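PDB 1OLT: oxygen-independent coproporphyrinogen III oxidase from Escherichia coli, which catalyses the anaerobic oxidative decarboxylation of two propionate groups of coproporphyrinogen III to vinyl groups in heme biosynthesis, using a [4Fe-4S] cluster and S-adenosylmethionine. Local coordinates for residues 121-126 and 153-158. Residues are numbered along the deposited sequence; the frame is centred on the assembly and turned at random.
Sequences AQISRL and LDVLDH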
loop_
_atom_site.group_PDB
_atom_site.type_symbol
_atom_site.label_atom_id
_atom_site.label_comp_id
_atom_site.label_asym_id
_atom_site.label_seq_id
_atom_site.Cartn_x
_atom_site.Cartn_y
_atom_site.Cartn_z
ATOM N N ALA A 121 11.700 -21.823 9.082
ATOM C CA ALA A 121 10.844 -22.440 10.102
ATOM C C ALA A 121 9.750 -21.488 10.599
ATOM O O ALA A 121 8.633 -21.893 10.731
ATOM C CB ALA A 121 11.685 -22.976 11.323
ATOM N N GLN A 122 10.083 -20.245 10.825
ATOM C CA GLN A 122 9.127 -19.226 11.243
ATOM C C GLN A 122 8.053 -18.914 10.153
ATOM O O GLN A 122 6.854 -18.810 10.442
ATOM C CB GLN A 122 9.893 -17.933 11.663
ATOM C CG GLN A 122 10.681 -18.174 12.918
ATOM C CD GLN A 122 11.733 -17.153 13.162
ATOM O OE1 GLN A 122 12.133 -16.388 12.229
ATOM N NE2 GLN A 122 12.299 -17.177 14.398
ATOM N N ILE A 123 8.486 -18.810 8.910
ATOM C CA ILE A 123 7.569 -18.632 7.777
ATOM C C ILE A 123 6.600 -19.778 7.798
ATOM O O ILE A 123 5.387 -19.581 7.696
ATOM C CB ILE A 123 8.344 -18.639 6.460
ATOM C CG1 ILE A 123 9.093 -17.337 6.317
ATOM C CG2 ILE A 123 7.395 -18.838 5.298
ATOM C CD1 ILE A 123 10.177 -17.356 5.279
ATOM N N SER A 124 7.119 -21.008 7.911
ATOM C CA SER A 124 6.235 -22.178 7.916
ATOM C C SER A 124 5.272 -22.184 9.084
ATOM O O SER A 124 4.076 -22.577 8.946
ATOM C CB SER A 124 7.018 -23.515 7.915
ATOM O OG SER A 124 7.790 -23.656 6.751
ATOM N N ARG A 125 5.796 -21.812 10.247
ATOM C CA ARG A 125 4.951 -21.764 11.436
ATOM C C ARG A 125 3.743 -20.781 11.261
ATOM O O ARG A 125 2.613 -21.094 11.622
ATOM C CB ARG A 125 5.748 -21.376 12.681
ATOM C CG ARG A 125 4.932 -21.301 13.979
ATOM C CD ARG A 125 5.732 -20.781 15.201
ATOM N NE ARG A 125 4.817 -20.542 16.302
ATOM C CZ ARG A 125 5.124 -19.857 17.377
ATOM N NH1 ARG A 125 6.322 -19.329 17.518
ATOM N NH2 ARG A 125 4.210 -19.700 18.348
ATOM N N LEU A 126 4.009 -19.590 10.783
ATOM C CA LEU A 126 2.971 -18.637 10.608
ATOM C C LEU A 126 1.977 -19.038 9.563
ATOM O O LEU A 126 0.768 -18.870 9.780
ATOM C CB LEU A 126 3.543 -17.255 10.343
ATOM C CG LEU A 126 2.556 -16.113 10.169
ATOM C CD1 LEU A 126 1.552 -15.992 11.312
ATOM C CD2 LEU A 126 3.299 -14.867 10.012
ATOM N N LEU A 153 18.846 -17.231 -1.781
ATOM C CA LEU A 153 17.911 -17.469 -2.882
ATOM C C LEU A 153 16.896 -18.587 -2.579
ATOM O O LEU A 153 15.751 -18.489 -2.991
ATOM C CB LEU A 153 18.664 -17.867 -4.154
ATOM C CG LEU A 153 19.460 -16.796 -4.901
ATOM C CD1 LEU A 153 20.166 -17.473 -6.134
ATOM C CD2 LEU A 153 18.646 -15.733 -5.373
ATOM N N ASP A 154 17.295 -19.643 -1.846
ATOM C CA ASP A 154 16.359 -20.734 -1.573
ATOM C C ASP A 154 15.229 -20.394 -0.659
ATOM O O ASP A 154 14.319 -21.162 -0.533
ATOM C CB ASP A 154 17.066 -22.036 -1.193
ATOM C CG ASP A 154 17.595 -22.026 0.212
ATOM O OD1 ASP A 154 17.371 -21.081 1.015
ATOM O OD2 ASP A 154 18.273 -22.968 0.613
ATOM N N VAL A 155 15.249 -19.232 -0.005
ATOM C CA VAL A 155 14.075 -18.755 0.724
ATOM C C VAL A 155 12.883 -18.541 -0.245
ATOM O O VAL A 155 11.719 -18.739 0.131
ATOM C CB VAL A 155 14.372 -17.481 1.590
ATOM C CG1 VAL A 155 13.108 -16.855 2.198
ATOM C CG2 VAL A 155 15.408 -17.772 2.686
ATOM N N LEU A 156 13.159 -18.122 -1.488
ATOM C CA LEU A 156 12.099 -17.983 -2.486
ATOM C C LEU A 156 11.461 -19.324 -2.821
ATOM O O LEU A 156 10.234 -19.402 -2.919
ATOM C CB LEU A 156 12.617 -17.310 -3.759
ATOM C CG LEU A 156 13.176 -15.892 -3.559
ATOM C CD1 LEU A 156 13.581 -15.353 -4.920
ATOM C CD2 LEU A 156 12.311 -14.942 -2.794
ATOM N N ASP A 157 12.258 -20.387 -2.980
ATOM C CA ASP A 157 11.691 -21.727 -3.184
ATOM C C ASP A 157 10.797 -22.123 -1.985
ATOM O O ASP A 157 9.743 -22.676 -2.159
ATOM C CB ASP A 157 12.751 -22.778 -3.407
ATOM C CG ASP A 157 13.685 -22.404 -4.586
ATOM O OD1 ASP A 157 14.616 -21.593 -4.435
ATOM O OD2 ASP A 157 13.498 -22.854 -5.679
ATOM N N HIS A 158 11.226 -21.808 -0.794
ATOM C CA HIS A 158 10.453 -22.133 0.394
ATOM C C HIS A 158 9.145 -21.353 0.431
ATOM O O HIS A 158 8.103 -21.918 0.748
ATOM C CB HIS A 158 11.217 -21.796 1.618
ATOM C CG HIS A 158 10.566 -22.270 2.886
ATOM N ND1 HIS A 158 10.548 -23.589 3.251
ATOM C CD2 HIS A 158 9.922 -21.599 3.868
ATOM C CE1 HIS A 158 9.928 -23.730 4.411
ATOM N NE2 HIS A 158 9.541 -22.524 4.816
#
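Ser124 and His158 meet between two nearly parallel helices, whose short segments run 16° apart with their axes 11.3 Å from each other at closest approach. The side chain of His158 reaches across to Ser124. Its CG stands anti to the backbone N (chi1 -172°), which carries the ring out toward helix 120-133. There His158 NE2 gives a weak hydrogen bond to Ser124 OG, 2.8 Å away. The hydroxyl lies at the edge of the ring, near its plane. The strongest polar partner of Ser124 OG is the carboxylate of Glu162; it bonds as well to the carbonyl of Lys120, one turn back in its own helix. His158 NE2 has a second weak bond, to that same carbonyl. The ring edge thus joins a small polar cluster of Ser124 OG, Glu162 and the Lys120 carbonyl. Next to the polar pair, Ile123 CG2 touches the ring edge at His158 CD2, 4.0 Å away. Ile123 CD1 reaches Val155 CG1 at 4.3 Å, a looser apolar contact. An alanine in place of His158 would probably open a gap beside Ile123 CG2 and leave Ser124 OG and the Lys120 carbonyl without the NE2 donor. Both helices belong to the radical SAM core and pack on the outside of the parallel strands of its sheet. They follow strands 105-112 and 140-146, which are adjacent in that sheet, so the contact joins successive beta-alpha units of the TIM-barrel-like fold. Helix 80-96 flanks helix 120-133 through Gln122, Arg125 and Leu126, while helix 188-200 packs against Leu153 and Leu156.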